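Local coordinates for protein macrophage migration inhibitory factor (Oncomelania hupensis, PDB 6LR3) that belongs to the macrophage migration inhibitory factor family of small alpha/beta proteins and assembles as a trimer of identical subunits, at residues D82-I85 with E86-V90; P16-F19 with Q20-T24; S72-A75 with M76-M80. All coordinates share one frame; numbering follows the deposited sequence.

The three contacts are local, two on helix 70-88 and one where a turn leads into helix 19-31; both helices lie on the sheet. Contacts 1 and 3 share helix 70-88, with centres about 14 Å apart, a single residue between them and no touch. Contact 2 packs directly on contact 1, centres about 11 Å apart: the H87 ring meets those of F18 and F19, with H87 ND1 3.4 Å from F19 CD1, and F84 CE1 lies 3.7 Å from F19 CZ. Contacts 2 and 3 do not touch, their centres being about 17 Å apart and their nearest atoms about 5 Å. They also reach neighbouring subunits, contact 2 the second and contact 3 the third.

Contact 1. Residues D82-I85 with E86-V90; sequences DMFI and EHLNV. Unlike the reference sequence in segment 86-90: N89 (reference Lys), V90 (reference Ile).
M83 and H87, one turn apart on the helix, run side by side in the same direction, with M83 CG 3.5 Å from CD2 of the imidazole. CG of M83 stands anti to the backbone N (chi1 -173°), and the chain bends only at its end, bringing SD obliquely over the ring, 5.0 Å from the H87 centroid. M83 O sits at the edge of the same ring, near its plane. The next pair, F84 and L88, also runs alongside: F84 CD1 meets L88 CD1 at 4.1 Å, an apolar contact oblique to the phenyl ring. These neighbours are held by the backbone bonds H87 N to M83 O and L88 N to F84 O. The last bond, N89 N to I85 O, is weak at 3.1 Å, and a water bonded to N89 OD1 also reaches I85 O weakly. N89 then turns to positive phi (55°), which folds the chain back until V90 O lies 3.2 Å from I85 CG1. Outside, F84, L88 and V90 rest on V58, while D82 OD1 makes a salt bridge with R92. This last turn, left through a residue of left-handed conformation, is a helix C-terminus, from which the beta-alpha-beta crossover heads for strand 95-101.

Contact 2. Residues P16-F19 with Q20-T24; sequences PVFF and QAALT
The start of helix 19-31 is an N-terminus capped without a polar side chain: F18 occupies the N-cap position, and its carbonyl and ring both reach A22. A22 N gives F18 O a bond of 2.8 Å, nearly along the C=O axis, while the ring comes over A22 obliquely, F18 CD2 lying 4.1 Å from A22 CB. That approach depends on chi1 of 64°, which places CG between the backbone N and the carbonyl carbon. One residue on, L23 N binds F19 O at 2.9 Å. F19 and L23 point the same way side by side, and the ring's far atom does the touching, CZ to CD2 of L23 at 4.1 Å. F19 CG stands anti to the backbone N (chi1 175°), which sends the ring inward against F84 and M83 of helix 70-88.

The chain enters through a type I beta turn from P16 to F19, closed by F19 N on P16 O at 3.0 Å. The turn sets V17 O to face the first helical turn, and two waters bridge the space: one joins V17 O to A21 N, the other joins V17 O to both Q20 N and Q20 OE1. Water thus serves N-H groups of the first turn that a capping side chain often takes. Q20 OE1 also receives R54 NH2 of the second subunit, while Q20 NE2 donates to V40 O of its own chain, which holds both ends of the amide at the subunit boundary. Further along, Q20 O accepts twice, from T24 N and from T24 OG1, the latter at 2.8 Å; the two donors reach opposite faces of the carbonyl plane, the hydroxyl standing above it, 37° out.

Contact 3. Residues S72-A75 with M76-M80; sequences SNLA and MARDM
M76 curls back along the turn before it, wrapping its thioether chain round the S72 carbonyl. CB, CG and CE each lie close to S72 O, with M76 CE at 3.4 Å, so three carbons flank an oxygen that already takes the M76 N bond of 2.9 Å. The chain leaves with CG anti to the carbonyl carbon (chi1 -75°) and runs straight through chi2; the bend at chi3, -70°, then brings the methyl back to the S72 side chain, where OG is 3.8 Å away. That hydroxyl is pinned by a bond to R67 O. N73 and M76 cross at a slant, so that the same methyl only skirts N73 OD1. N73 OD1 takes a weak bond from N69 N, while ND2, turned away from M76, donates to L105 O of the third subunit.

L74 and R78 behave differently. They lie side by side pointing the same way, with L74 CD1 4.2 Å from R78 CG, and that CG also covers L74 O at 3.4 Å. Both lean on G111 of the third subunit. On another face of the helix, D79 sits by A75: its N binds A75 O at 3.1 Å, and a water bonded to A75 O makes a weak second bond to D79 OD1. A77 CB lies 3.2 Å from N73 O, and its methyl packs on S108 of the third subunit.

M76 meanwhile packs on M27, A30 and L31 of helix 19-31 and on F99 of strand 95-101. The regularly bonded helix thus packs on the sheet, on helix 19-31 and on the third subunit, as expected of the crossover helix in a beta-alpha-beta unit that lies over its own sheet and also borders a partner subunit in the MIF trimer.

Contact 1. Residues D82-I85 with E86-V90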
loop_
_atom_site.group_PDB
_atom_site.type_symbol
_atom_site.label_atom_id
_atom_site.label_comp_id
_atom_site.label_asym_id
_atom_site.label_seq_id
_atom_site.Cartn_x
_atom_site.Cartn_y
_atom_site.Cartn_z
ATOM N N ASP B 82 -10.611 11.349 15.229
ATOM C CA ASP B 82 -10.434 12.349 16.318
ATOM C C ASP B 82 -8.940 12.672 16.469
ATOM O O ASP B 82 -8.592 13.864 16.663
ATOM C CB ASP B 82 -11.012 11.858 17.634
ATOM C CG ASP B 82 -12.521 11.820 17.685
ATOM O OD1 ASP B 82 -13.181 12.262 16.746
ATOM O OD2 ASP B 82 -13.013 11.325 18.685
ATOM N N MET B 83 -8.089 11.646 16.438
ATOM C CA MET B 83 -6.635 11.853 16.586
ATOM C C MET B 83 -6.109 12.614 15.367
ATOM O O MET B 83 -5.258 13.470 15.537
ATOM C CB MET B 83 -5.913 10.506 16.745
ATOM C CG MET B 83 -4.490 10.696 17.067
ATOM S SD MET B 83 -3.725 9.151 17.572
ATOM C CE MET B 83 -4.508 8.810 19.136
ATOM N N PHE B 84 -6.571 12.309 14.160
ATOM C CA PHE B 84 -6.108 13.003 12.934
ATOM C C PHE B 84 -6.545 14.450 12.972
ATOM O O PHE B 84 -5.794 15.317 12.565
ATOM C CB PHE B 84 -6.669 12.343 11.673
ATOM C CG PHE B 84 -6.199 10.932 11.431
ATOM C CD1 PHE B 84 -5.067 10.412 12.034
ATOM C CD2 PHE B 84 -6.916 10.118 10.572
ATOM C CE1 PHE B 84 -4.680 9.097 11.790
ATOM C CE2 PHE B 84 -6.508 8.822 10.306
ATOM C CZ PHE B 84 -5.365 8.332 10.872
ATOM N N ILE B 85 -7.777 14.704 13.414
ATOM C CA ILE B 85 -8.298 16.094 13.535
ATOM C C ILE B 85 -7.383 16.856 14.510
ATOM O O ILE B 85 -6.917 17.929 14.166
ATOM C CB ILE B 85 -9.767 16.060 13.988
ATOM C CG1 ILE B 85 -10.683 15.536 12.878
ATOM C CG2 ILE B 85 -10.207 17.424 14.509
ATOM C CD1 ILE B 85 -12.034 15.020 13.361
ATOM N N GLU B 86 -7.090 16.270 15.670
ATOM C CA GLU B 86 -6.331 16.972 16.727
ATOM C C GLU B 86 -4.890 17.178 16.277
ATOM O O GLU B 86 -4.358 18.277 16.461
ATOM C CB GLU B 86 -6.413 16.154 18.019
ATOM C CG GLU B 86 -5.638 16.756 19.146
ATOM C CD GLU B 86 -6.288 16.340 20.437
ATOM O OE1 GLU B 86 -6.357 15.099 20.638
ATOM O OE2 GLU B 86 -6.797 17.226 21.146
ATOM N N HIS B 87 -4.258 16.145 15.726
ATOM C CA HIS B 87 -2.801 16.155 15.436
ATOM C C HIS B 87 -2.471 16.751 14.057
ATOM O O HIS B 87 -1.441 17.415 13.938
ATOM C CB HIS B 87 -2.235 14.746 15.495
ATOM C CG HIS B 87 -1.999 14.141 16.834
ATOM N ND1 HIS B 87 -0.670 13.960 17.242
ATOM C CD2 HIS B 87 -2.791 13.648 17.827
ATOM C CE1 HIS B 87 -0.679 13.401 18.446
ATOM N NE2 HIS B 87 -1.964 13.273 18.849
ATOM N N LEU B 88 -3.285 16.459 13.045
ATOM C CA LEU B 88 -3.003 16.858 11.649
ATOM C C LEU B 88 -3.800 18.091 11.247
ATOM O O LEU B 88 -3.547 18.596 10.155
ATOM C CB LEU B 88 -3.293 15.691 10.703
ATOM C CG LEU B 88 -2.637 14.349 11.077
ATOM C CD1 LEU B 88 -2.948 13.281 10.087
ATOM C CD2 LEU B 88 -1.148 14.506 11.218
ATOM N N ASN B 89 -4.770 18.510 12.050
ATOM C CA ASN B 89 -5.680 19.632 11.722
ATOM C C ASN B 89 -6.346 19.350 10.383
ATOM O O ASN B 89 -6.456 20.263 9.549
ATOM C CB ASN B 89 -4.914 20.951 11.732
ATOM C CG ASN B 89 -4.483 21.290 13.137
ATOM O OD1 ASN B 89 -5.333 21.420 14.016
ATOM N ND2 ASN B 89 -3.200 21.506 13.345
ATOM N N VAL B 90 -6.774 18.109 10.182
ATOM C CA VAL B 90 -7.560 17.726 8.994
ATOM C C VAL B 90 -9.016 17.697 9.429
ATOM O O VAL B 90 -9.314 17.231 10.548
ATOM C CB VAL B 90 -7.060 16.376 8.462
ATOM C CG1 VAL B 90 -7.867 15.881 7.298
ATOM C CG2 VAL B 90 -5.622 16.495 7.987
HETATM O O HOH W 1 -8.141 21.071 13.981
#

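Contact 2. Residues P16-F19 with Q20-T24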
loop_
_atom_site.group_PDB
_atom_site.type_symbol
_atom_site.label_atom_id
_atom_site.label_comp_id
_atom_site.label_asym_id
_atom_site.label_seq_id
_atom_site.Cartn_x
_atom_site.Cartn_y
_atom_site.Cartn_z
ATOM N N PRO B 16 2.714 16.547 15.386
ATOM C CA PRO B 16 3.346 16.344 16.677
ATOM C C PRO B 16 4.307 15.167 16.636
ATOM O O PRO B 16 4.007 14.138 16.019
ATOM C CB PRO B 16 2.177 16.089 17.619
ATOM C CG PRO B 16 1.067 16.835 16.987
ATOM C CD PRO B 16 1.255 16.586 15.519
ATOM N N VAL B 17 5.432 15.312 17.314
ATOM C CA VAL B 17 6.507 14.280 17.259
ATOM C C VAL B 17 5.979 12.961 17.839
ATOM O O VAL B 17 6.520 11.931 17.455
ATOM C CB VAL B 17 7.760 14.752 18.031
ATOM C CG1 VAL B 17 8.394 15.947 17.339
ATOM C CG2 VAL B 17 7.443 15.078 19.474
ATOM N N PHE B 18 4.966 12.996 18.726
ATOM C CA PHE B 18 4.472 11.782 19.413
ATOM C C PHE B 18 3.273 11.198 18.670
ATOM O O PHE B 18 2.696 10.248 19.167
ATOM C CB PHE B 18 4.178 12.038 20.885
ATOM C CG PHE B 18 3.078 13.023 21.131
ATOM C CD1 PHE B 18 3.301 14.386 21.138
ATOM C CD2 PHE B 18 1.797 12.558 21.411
ATOM C CE1 PHE B 18 2.272 15.256 21.462
ATOM C CE2 PHE B 18 0.755 13.444 21.649
ATOM C CZ PHE B 18 1.005 14.786 21.682
ATOM N N PHE B 19 2.938 11.694 17.495
ATOM C CA PHE B 19 1.758 11.221 16.717
ATOM C C PHE B 19 1.842 9.708 16.507
ATOM O O PHE B 19 0.882 9.011 16.859
ATOM C CB PHE B 19 1.656 11.958 15.383
ATOM C CG PHE B 19 0.551 11.436 14.509
ATOM C CD1 PHE B 19 -0.779 11.513 14.855
ATOM C CD2 PHE B 19 0.872 10.787 13.350
ATOM C CE1 PHE B 19 -1.770 11.040 14.014
ATOM C CE2 PHE B 19 -0.107 10.434 12.428
ATOM C CZ PHE B 19 -1.427 10.510 12.795
ATOM N N GLN B 20 2.942 9.194 15.964
ATOM C CA GLN B 20 3.013 7.737 15.683
ATOM C C GLN B 20 2.955 6.926 16.987
ATOM O O GLN B 20 2.301 5.877 16.995
ATOM C CB GLN B 20 4.264 7.375 14.904
ATOM C CG GLN B 20 4.167 7.726 13.438
ATOM C CD GLN B 20 5.551 7.798 12.849
ATOM O OE1 GLN B 20 6.271 8.780 13.129
ATOM N NE2 GLN B 20 5.927 6.766 12.085
ATOM N N ALA B 21 3.617 7.372 18.047
ATOM C CA ALA B 21 3.562 6.734 19.381
ATOM C C ALA B 21 2.131 6.725 19.887
ATOM O O ALA B 21 1.673 5.699 20.414
ATOM C CB ALA B 21 4.480 7.458 20.343
ATOM N N ALA B 22 1.416 7.839 19.751
ATOM C CA ALA B 22 0.040 7.969 20.274
ATOM C C ALA B 22 -0.864 7.034 19.484
ATOM O O ALA B 22 -1.709 6.352 20.096
ATOM C CB ALA B 22 -0.443 9.405 20.206
ATOM N N LEU B 23 -0.694 6.999 18.168
ATOM C CA LEU B 23 -1.507 6.129 17.296
ATOM C C LEU B 23 -1.190 4.685 17.604
ATOM O O LEU B 23 -2.129 3.887 17.679
ATOM C CB LEU B 23 -1.232 6.522 15.841
ATOM C CG LEU B 23 -2.096 5.860 14.793
ATOM C CD1 LEU B 23 -3.553 6.035 15.125
ATOM C CD2 LEU B 23 -1.780 6.469 13.440
ATOM N N THR B 24 0.090 4.351 17.811
ATOM C CA THR B 24 0.514 2.998 18.206
ATOM C C THR B 24 -0.261 2.588 19.451
ATOM O O THR B 24 -0.851 1.510 19.456
ATOM C CB THR B 24 2.019 2.922 18.486
ATOM O OG1 THR B 24 2.724 3.154 17.262
ATOM C CG2 THR B 24 2.412 1.572 19.019
HETATM O O HOH W 2 5.788 9.188 17.635
HETATM O O HOH W 3 5.113 10.754 14.901
#

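Contact 3. Residues S72-A75 with M76-M80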
loop_
_atom_site.group_PDB
_atom_site.type_symbol
_atom_site.label_atom_id
_atom_site.label_comp_id
_atom_site.label_asym_id
_atom_site.label_seq_id
_atom_site.Cartn_x
_atom_site.Cartn_y
_atom_site.Cartn_z
ATOM N N SER B 72 -16.414 -2.667 15.153
ATOM C CA SER B 72 -15.060 -2.256 15.605
ATOM C C SER B 72 -14.522 -1.243 14.603
ATOM O O SER B 72 -13.893 -0.275 15.036
ATOM C CB SER B 72 -14.146 -3.421 15.796
ATOM O OG SER B 72 -13.844 -4.044 14.556
ATOM N N ASN B 73 -14.784 -1.444 13.313
ATOM C CA ASN B 73 -14.273 -0.536 12.248
ATOM C C ASN B 73 -14.810 0.871 12.506
ATOM O O ASN B 73 -14.038 1.849 12.426
ATOM C CB ASN B 73 -14.643 -1.015 10.853
ATOM C CG ASN B 73 -13.958 -2.314 10.446
ATOM O OD1 ASN B 73 -13.020 -2.796 11.113
ATOM N ND2 ASN B 73 -14.424 -2.894 9.338
ATOM N N LEU B 74 -16.104 1.008 12.766
ATOM C CA LEU B 74 -16.693 2.346 12.961
ATOM C C LEU B 74 -16.086 2.995 14.198
ATOM O O LEU B 74 -15.759 4.171 14.131
ATOM C CB LEU B 74 -18.211 2.243 13.083
ATOM C CG LEU B 74 -18.888 3.587 13.344
ATOM C CD1 LEU B 74 -18.563 4.588 12.261
ATOM C CD2 LEU B 74 -20.378 3.441 13.463
ATOM N N ALA B 75 -15.960 2.266 15.302
ATOM C CA ALA B 75 -15.445 2.804 16.585
ATOM C C ALA B 75 -14.003 3.264 16.368
ATOM O O ALA B 75 -13.633 4.366 16.803
ATOM C CB ALA B 75 -15.525 1.758 17.673
ATOM N N MET B 76 -13.194 2.444 15.706
ATOM C CA MET B 76 -11.773 2.756 15.480
ATOM C C MET B 76 -11.694 3.914 14.503
ATOM O O MET B 76 -10.861 4.770 14.724
ATOM C CB MET B 76 -11.018 1.547 14.949
ATOM C CG MET B 76 -10.783 0.575 16.056
ATOM S SD MET B 76 -9.802 -0.839 15.512
ATOM C CE MET B 76 -10.882 -1.743 14.422
ATOM N N ALA B 77 -12.516 3.940 13.457
ATOM C CA ALA B 77 -12.504 5.049 12.490
ATOM C C ALA B 77 -12.733 6.369 13.241
ATOM O O ALA B 77 -12.003 7.315 13.006
ATOM C CB ALA B 77 -13.509 4.820 11.409
ATOM N N ARG B 78 -13.741 6.437 14.101
ATOM C CA ARG B 78 -14.096 7.685 14.823
ATOM C C ARG B 78 -12.911 8.082 15.706
ATOM O O ARG B 78 -12.573 9.285 15.748
ATOM C CB ARG B 78 -15.427 7.533 15.569
ATOM C CG ARG B 78 -16.630 7.381 14.648
ATOM C CD ARG B 78 -17.965 7.553 15.387
ATOM N NE ARG B 78 -17.979 8.981 15.693
ATOM C CZ ARG B 78 -18.498 9.964 14.932
ATOM N NH1 ARG B 78 -19.230 9.661 13.870
ATOM N NH2 ARG B 78 -18.290 11.245 15.251
ATOM N N ASP B 79 -12.295 7.130 16.401
ATOM C CA ASP B 79 -11.150 7.405 17.300
ATOM C C ASP B 79 -9.957 7.867 16.474
ATOM O O ASP B 79 -9.289 8.810 16.893
ATOM C CB ASP B 79 -10.824 6.184 18.142
ATOM C CG ASP B 79 -11.800 5.971 19.287
ATOM O OD1 ASP B 79 -12.591 6.906 19.581
ATOM O OD2 ASP B 79 -11.774 4.885 19.838
ATOM N N MET B 80 -9.686 7.214 15.345
ATOM C CA MET B 80 -8.581 7.638 14.441
ATOM C C MET B 80 -8.891 9.029 13.892
ATOM O O MET B 80 -7.997 9.873 13.903
ATOM C CB MET B 80 -8.398 6.626 13.308
ATOM C CG MET B 80 -7.814 5.354 13.802
ATOM S SD MET B 80 -7.780 4.044 12.503
ATOM C CE MET B 80 -6.567 4.764 11.402
HETATM O O HOH W 4 -15.282 5.473 18.746
#